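PDB 4Z6M: homoprotocatechuate 2,3-dioxygenase from Brevibacterium fuscum, which probably uses a non-haem iron(II) centre and molecular oxygen to cleave the aromatic ring of homoprotocatechuate between carbons 2 and 3. Local coordinates for residues L153-Q158 with E267-D272. The protein carries 1 engineered substitution. Sequence-based numbering, arbitrary orientation.
Sequences LDHFNQ and EIYTQD. With FE2 (Fe (II) ion), chain E.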
loop_
_atom_site.group_PDB
_atom_site.type_symbol
_atom_site.label_atom_id
_atom_site.label_comp_id
_atom_site.label_asym_id
_atom_site.label_seq_id
_atom_site.Cartn_x
_atom_site.Cartn_y
_atom_site.Cartn_z
ATOM N N LEU A 153 -6.843 14.150 -13.371
ATOM C CA LEU A 153 -7.095 15.484 -12.852
ATOM C C LEU A 153 -8.288 15.409 -11.915
ATOM O O LEU A 153 -9.341 14.891 -12.312
ATOM C CB LEU A 153 -7.422 16.434 -13.999
ATOM C CG LEU A 153 -7.744 17.862 -13.553
ATOM C CD1 LEU A 153 -6.523 18.531 -12.969
ATOM C CD2 LEU A 153 -8.312 18.650 -14.708
ATOM N N ASP A 154 -8.170 15.968 -10.723
ATOM C CA ASP A 154 -9.301 15.935 -9.792
ATOM C C ASP A 154 -10.083 17.233 -9.615
ATOM O O ASP A 154 -11.327 17.197 -9.655
ATOM C CB ASP A 154 -8.900 15.424 -8.426
ATOM C CG ASP A 154 -10.130 15.103 -7.581
ATOM O OD1 ASP A 154 -10.777 14.057 -7.825
ATOM O OD2 ASP A 154 -10.494 15.937 -6.730
ATOM N N HIS A 155 -9.411 18.366 -9.415
ATOM C CA HIS A 155 -10.136 19.591 -9.162
ATOM C C HIS A 155 -9.255 20.825 -9.274
ATOM O O HIS A 155 -8.026 20.741 -9.337
ATOM C CB HIS A 155 -10.791 19.568 -7.754
ATOM C CG HIS A 155 -9.833 19.513 -6.592
ATOM N ND1 HIS A 155 -9.445 18.330 -6.003
ATOM C CD2 HIS A 155 -9.270 20.495 -5.846
ATOM C CE1 HIS A 155 -8.669 18.592 -4.964
ATOM N NE2 HIS A 155 -8.550 19.903 -4.847
ATOM N N PHE A 156 -9.919 21.977 -9.272
ATOM C CA PHE A 156 -9.305 23.272 -9.083
ATOM C C PHE A 156 -9.692 23.824 -7.727
ATOM O O PHE A 156 -10.689 23.409 -7.131
ATOM C CB PHE A 156 -9.807 24.269 -10.144
ATOM C CG PHE A 156 -9.759 23.747 -11.567
ATOM C CD1 PHE A 156 -8.575 23.258 -12.124
ATOM C CD2 PHE A 156 -10.906 23.759 -12.350
ATOM C CE1 PHE A 156 -8.547 22.831 -13.436
ATOM C CE2 PHE A 156 -10.875 23.324 -13.660
ATOM C CZ PHE A 156 -9.703 22.857 -14.185
ATOM N N ASN A 157 -8.939 24.817 -7.261
ATOM C CA ASN A 157 -9.317 25.550 -6.057
ATOM C C ASN A 157 -8.988 27.029 -6.280
ATOM O O ASN A 157 -7.869 27.353 -6.664
ATOM C CB ASN A 157 -8.595 24.978 -4.833
ATOM C CG ASN A 157 -9.069 25.594 -3.530
ATOM O OD1 ASN A 157 -9.004 26.804 -3.340
ATOM N ND2 ASN A 157 -9.558 24.744 -2.616
ATOM N N GLN A 158 -9.996 27.880 -6.087
ATOM C CA GLN A 158 -9.965 29.321 -6.388
ATOM C C GLN A 158 -9.972 30.137 -5.106
ATOM O O GLN A 158 -10.755 29.853 -4.200
ATOM C CB GLN A 158 -11.215 29.659 -7.173
ATOM C CG GLN A 158 -11.382 28.867 -8.454
ATOM C CD GLN A 158 -12.714 29.079 -9.115
ATOM O OE1 GLN A 158 -13.381 28.149 -9.538
ATOM N NE2 GLN A 158 -13.118 30.330 -9.203
ATOM N N GLU A 267 -1.728 20.199 -5.859
ATOM C CA GLU A 267 -2.114 19.221 -4.848
ATOM C C GLU A 267 -2.085 17.836 -5.487
ATOM O O GLU A 267 -2.527 17.649 -6.631
ATOM C CB GLU A 267 -3.511 19.514 -4.311
ATOM C CG GLU A 267 -3.915 18.646 -3.138
ATOM C CD GLU A 267 -5.294 18.924 -2.611
ATOM O OE1 GLU A 267 -5.998 19.768 -3.189
ATOM O OE2 GLU A 267 -5.692 18.261 -1.611
ATOM N N ILE A 268 -1.630 16.865 -4.705
ATOM C CA ILE A 268 -1.776 15.456 -5.023
ATOM C C ILE A 268 -2.751 14.869 -4.005
ATOM O O ILE A 268 -2.694 15.226 -2.849
ATOM C CB ILE A 268 -0.424 14.702 -4.979
ATOM C CG1 ILE A 268 0.764 15.544 -5.517
ATOM C CG2 ILE A 268 -0.615 13.365 -5.687
ATOM C CD1 ILE A 268 0.657 15.879 -6.965
ATOM N N TYR A 269 -3.684 14.036 -4.457
ATOM C CA TYR A 269 -4.915 13.780 -3.752
ATOM C C TYR A 269 -5.366 12.351 -3.995
ATOM O O TYR A 269 -5.250 11.830 -5.117
ATOM C CB TYR A 269 -5.951 14.732 -4.332
ATOM C CG TYR A 269 -7.345 14.816 -3.783
ATOM C CD1 TYR A 269 -7.661 15.716 -2.774
ATOM C CD2 TYR A 269 -8.361 14.098 -4.369
ATOM C CE1 TYR A 269 -8.976 15.880 -2.369
ATOM C CE2 TYR A 269 -9.673 14.253 -3.962
ATOM C CZ TYR A 269 -9.977 15.157 -2.957
ATOM O OH TYR A 269 -11.276 15.373 -2.567
ATOM N N THR A 270 -5.908 11.680 -2.990
ATOM C CA THR A 270 -6.523 10.365 -3.264
ATOM C C THR A 270 -7.565 10.004 -2.224
ATOM O O THR A 270 -7.450 10.396 -1.071
ATOM C CB THR A 270 -5.465 9.240 -3.393
ATOM O OG1 THR A 270 -6.072 8.058 -3.955
ATOM C CG2 THR A 270 -4.806 8.896 -2.058
ATOM N N GLN A 271 -8.577 9.253 -2.666
ATOM C CA GLN A 271 -9.479 8.497 -1.780
ATOM C C GLN A 271 -10.460 9.351 -0.992
ATOM O O GLN A 271 -10.763 9.088 0.164
ATOM C CB GLN A 271 -8.712 7.520 -0.900
ATOM C CG GLN A 271 -8.131 6.403 -1.752
ATOM C CD GLN A 271 -7.038 5.609 -1.065
ATOM O OE1 GLN A 271 -7.070 5.405 0.144
ATOM N NE2 GLN A 271 -6.080 5.138 -1.837
ATOM N N ASP A 272 -11.027 10.349 -1.665
ATOM C CA ASP A 272 -12.284 10.940 -1.203
ATOM C C ASP A 272 -13.458 10.007 -1.541
ATOM O O ASP A 272 -13.252 8.858 -1.938
ATOM C CB ASP A 272 -12.436 12.363 -1.737
ATOM C CG ASP A 272 -12.687 12.446 -3.242
ATOM O OD1 ASP A 272 -12.521 11.433 -3.948
ATOM O OD2 ASP A 272 -13.007 13.577 -3.698
HETATM FE FE FE2 E . -7.756 20.821 -2.992
HETATM O O HOH W 1 -12.941 15.419 -5.657
HETATM O O HOH W 2 -11.445 11.820 -6.422
HETATM O O HOH W 3 -9.643 21.854 -2.810
HETATM O O HOH W 4 -8.403 19.131 -1.817
HETATM O O HOH W 5 -7.261 21.675 -1.015
#
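His155 and Glu267 reach the same iron from two strands by different torsions: the histidine carries CG between its backbone N and carbonyl carbon (chi1 64°), while Glu267 runs out fully extended. The iron lies 2.2 Å from His155 NE2 and 2.1 Å from Glu267 OE1, with imidazole and carboxylate planes nearly perpendicular, 86° apart. With His214 they form the two-histidine, one-carboxylate facial triad, and three waters complete the six ligands. One of these also accepts a hydrogen bond from Asn157 ND2; Glu267 OE2 is held by His248. On the side of the ring away from the iron, a nearly straight 2.7 Å hydrogen bond, close to the imidazole plane, runs from His155 ND1 to the anti lone pair of Asp154 OD2, fixing the ring's rotation. That carboxylate would probably make the ring a stronger donor to iron. The imidazole edge also points at one face of Tyr269, an edge-to-face pair with centroids 5.0 Å apart. Asp154 OD2 lies 3.3 Å from Tyr269 CE2, carboxylate and ring planes 29° apart. Tyr269 OH donates to Asp272 OD2; one water donates to Asp154 OD1 and Asp272 OD1, and a second sits between the two OD2 atoms, its donation unsettled. Strand 211-218, which supplies His214, runs between strands 152-160 and 265-270; a classic beta bulge at Asp154 and His155 faces its Ala216, and helix 222-234 packs against Ile268 and Thr270.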